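Local coordinates for protein cysteine synthase (PDB 5XEM) that probably makes L-cysteine from O-acetyl-L-serine and hydrogen sulfide with pyridoxal 5'-phosphate as cofactor, and is a hydrogen sulfide-producing enzyme, at residues 174-179 with 272-277. Residues are numbered along the deposited sequence; the frame is centred on the assembly and turned at random.
With PLP (pyridoxal-5'-phosphate), chain D.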
loop_
_atom_site.group_PDB
_atom_site.type_symbol
_atom_site.label_atom_id
_atom_site.label_comp_id
_atom_site.label_asym_id
_atom_site.label_seq_id
_atom_site.Cartn_x
_atom_site.Cartn_y
_atom_site.Cartn_z
ATOM N N VAL A 174 -20.521 -14.131 -11.056
ATOM C CA VAL A 174 -21.076 -13.300 -9.998
ATOM C C VAL A 174 -20.076 -12.149 -9.649
ATOM O O VAL A 174 -18.891 -12.351 -9.673
ATOM C CB VAL A 174 -21.350 -14.140 -8.739
ATOM C CG1 VAL A 174 -21.969 -13.270 -7.653
ATOM C CG2 VAL A 174 -22.280 -15.339 -9.045
ATOM N N PHE A 175 -20.592 -10.958 -9.387
ATOM C CA PHE A 175 -19.785 -9.814 -8.957
ATOM C C PHE A 175 -20.463 -9.278 -7.709
ATOM O O PHE A 175 -21.680 -9.072 -7.711
ATOM C CB PHE A 175 -19.745 -8.751 -10.069
ATOM C CG PHE A 175 -19.154 -7.428 -9.642
ATOM C CD1 PHE A 175 -17.808 -7.338 -9.319
ATOM C CD2 PHE A 175 -19.942 -6.277 -9.587
ATOM C CE1 PHE A 175 -17.244 -6.129 -8.919
ATOM C CE2 PHE A 175 -19.385 -5.063 -9.205
ATOM C CZ PHE A 175 -18.035 -4.997 -8.858
ATOM N N ILE A 176 -19.697 -9.084 -6.628
ATOM C CA ILE A 176 -20.245 -8.641 -5.359
ATOM C C ILE A 176 -19.389 -7.463 -4.930
ATOM O O ILE A 176 -18.159 -7.578 -4.928
ATOM C CB ILE A 176 -20.270 -9.768 -4.293
ATOM C CG1 ILE A 176 -21.285 -10.848 -4.724
ATOM C CG2 ILE A 176 -20.638 -9.199 -2.920
ATOM C CD1 ILE A 176 -21.250 -12.144 -3.962
ATOM N N CYS A 177 -20.042 -6.345 -4.585
ATOM C CA CYS A 177 -19.355 -5.089 -4.309
ATOM C C CYS A 177 -20.023 -4.312 -3.177
ATOM O O CYS A 177 -21.259 -4.188 -3.136
ATOM C CB CYS A 177 -19.340 -4.239 -5.584
ATOM S SG CYS A 177 -18.290 -2.780 -5.527
ATOM N N GLY A 178 -19.213 -3.793 -2.259
ATOM C CA GLY A 178 -19.726 -2.972 -1.184
ATOM C C GLY A 178 -20.195 -1.632 -1.709
ATOM O O GLY A 178 -19.713 -1.184 -2.743
ATOM N N THR A 179 -21.121 -0.986 -1.007
ATOM C CA THR A 179 -21.659 0.305 -1.434
ATOM C C THR A 179 -21.547 1.404 -0.381
ATOM O O THR A 179 -21.678 1.166 0.832
ATOM C CB THR A 179 -23.159 0.211 -1.855
ATOM O OG1 THR A 179 -23.965 -0.196 -0.720
ATOM C CG2 THR A 179 -23.305 -0.775 -3.005
ATOM N N GLY A 272 -13.742 -6.984 4.322
ATOM C CA GLY A 272 -14.262 -8.047 5.187
ATOM C C GLY A 272 -15.765 -8.212 5.028
ATOM O O GLY A 272 -16.260 -9.330 4.917
ATOM N N ALA A 273 -16.473 -7.101 4.986
ATOM C CA ALA A 273 -17.944 -7.111 4.820
ATOM C C ALA A 273 -18.375 -7.721 3.497
ATOM O O ALA A 273 -19.256 -8.610 3.462
ATOM C CB ALA A 273 -18.480 -5.699 4.979
ATOM N N THR A 274 -17.748 -7.261 2.406
ATOM C CA THR A 274 -18.077 -7.698 1.054
ATOM C C THR A 274 -17.703 -9.160 0.829
ATOM O O THR A 274 -18.483 -9.945 0.248
ATOM C CB THR A 274 -17.400 -6.782 0.009
ATOM O OG1 THR A 274 -17.768 -5.434 0.289
ATOM C CG2 THR A 274 -17.798 -7.154 -1.413
ATOM N N PHE A 275 -16.546 -9.540 1.360
ATOM C CA PHE A 275 -16.083 -10.898 1.260
ATOM C C PHE A 275 -16.984 -11.825 2.080
ATOM O O PHE A 275 -17.307 -12.909 1.642
ATOM C CB PHE A 275 -14.628 -11.046 1.721
ATOM C CG PHE A 275 -14.056 -12.381 1.408
ATOM C CD1 PHE A 275 -13.623 -12.669 0.127
ATOM C CD2 PHE A 275 -13.996 -13.371 2.376
ATOM C CE1 PHE A 275 -13.118 -13.910 -0.171
ATOM C CE2 PHE A 275 -13.496 -14.629 2.079
ATOM C CZ PHE A 275 -13.054 -14.894 0.802
ATOM N N LYS A 276 -17.411 -11.388 3.249
ATOM C CA LYS A 276 -18.299 -12.210 4.081
ATOM C C LYS A 276 -19.639 -12.426 3.368
ATOM O O LYS A 276 -20.168 -13.544 3.333
ATOM C CB LYS A 276 -18.479 -11.554 5.452
ATOM C CG LYS A 276 -19.617 -12.110 6.283
ATOM C CD LYS A 276 -19.442 -13.568 6.653
ATOM C CE LYS A 276 -20.587 -13.981 7.578
ATOM N NZ LYS A 276 -20.856 -15.439 7.444
ATOM N N ALA A 277 -20.165 -11.366 2.769
ATOM C CA ALA A 277 -21.406 -11.452 2.004
ATOM C C ALA A 277 -21.219 -12.400 0.824
ATOM O O ALA A 277 -22.140 -13.162 0.465
ATOM C CB ALA A 277 -21.827 -10.079 1.516
HETATM N N1 PLP D . -15.261 0.731 0.994
HETATM C C2 PLP D . -14.503 1.788 1.322
HETATM C C2A PLP D . -13.254 1.591 2.183
HETATM C C3 PLP D . -14.825 3.079 0.866
HETATM O O3 PLP D . -14.034 4.131 1.198
HETATM C C4 PLP D . -15.954 3.275 0.076
HETATM C C4A PLP D . -16.343 4.653 -0.434
HETATM C C5 PLP D . -16.720 2.147 -0.251
HETATM C C6 PLP D . -16.337 0.892 0.219
HETATM C C5A PLP D . -17.960 2.225 -1.114
HETATM O O4P PLP D . -17.586 2.504 -2.511
HETATM P P PLP D . -18.555 3.306 -3.538
HETATM O O1P PLP D . -18.033 3.192 -4.860
HETATM O O2P PLP D . -18.600 4.651 -2.998
HETATM O O3P PLP D . -19.886 2.672 -3.331
#
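Thr274 presses its side chain onto the strand backbone from Ile176 to Gly178, and between 174-179 and 272-277 it makes every one of the closest contacts. Thr274 CB stands 4.2 Å from Gly178 N, and from there the side chain forks. The methyl branch, CG2, lies anti to the backbone N of Thr274 (chi1 -54° for OG1), which extends it toward the strand. Thr274 CG2 settles 3.6 Å from Ile176 O and close to Cys177 CA. Another neighbour is a methyl, Ile176 CG2, 3.8 Å from Thr274 CG2; the two side chains lie alongside one another, running opposite ways. The hydroxyl branch reaches Gly178, where Thr274 OG1 comes within 3.5 Å of Gly178 CA, but the angle to the Gly178 amide is too poor for a hydrogen bond across the gap. Its polar need is met within its own helix, by a hydrogen bond to the carbonyl of Ser270, a residue whose own hydroxyl is hydrogen-bonded to the cofactor. Gly178, with no side chain, brings its backbone directly against the hydroxyl.

In the fold type II architecture of PLP enzymes, strand 174-178 is an inner strand of the mixed sheet, between strands 291-296 and 200-206, and helix 269-284 covers one face of it. The short segments run roughly antiparallel, at 148°, with axes 7.7 Å apart at closest approach. Cys177 points away from this helix, toward Ser184 of helix 183-195 on the opposite face. Past the strand's end the chain enters the glycine-rich turn that receives the cofactor phosphate, where Thr179 CA lies 3.5 Å from PLP O3P and Thr179 OG1 is hydrogen-bonded to the carbonyl of Val204.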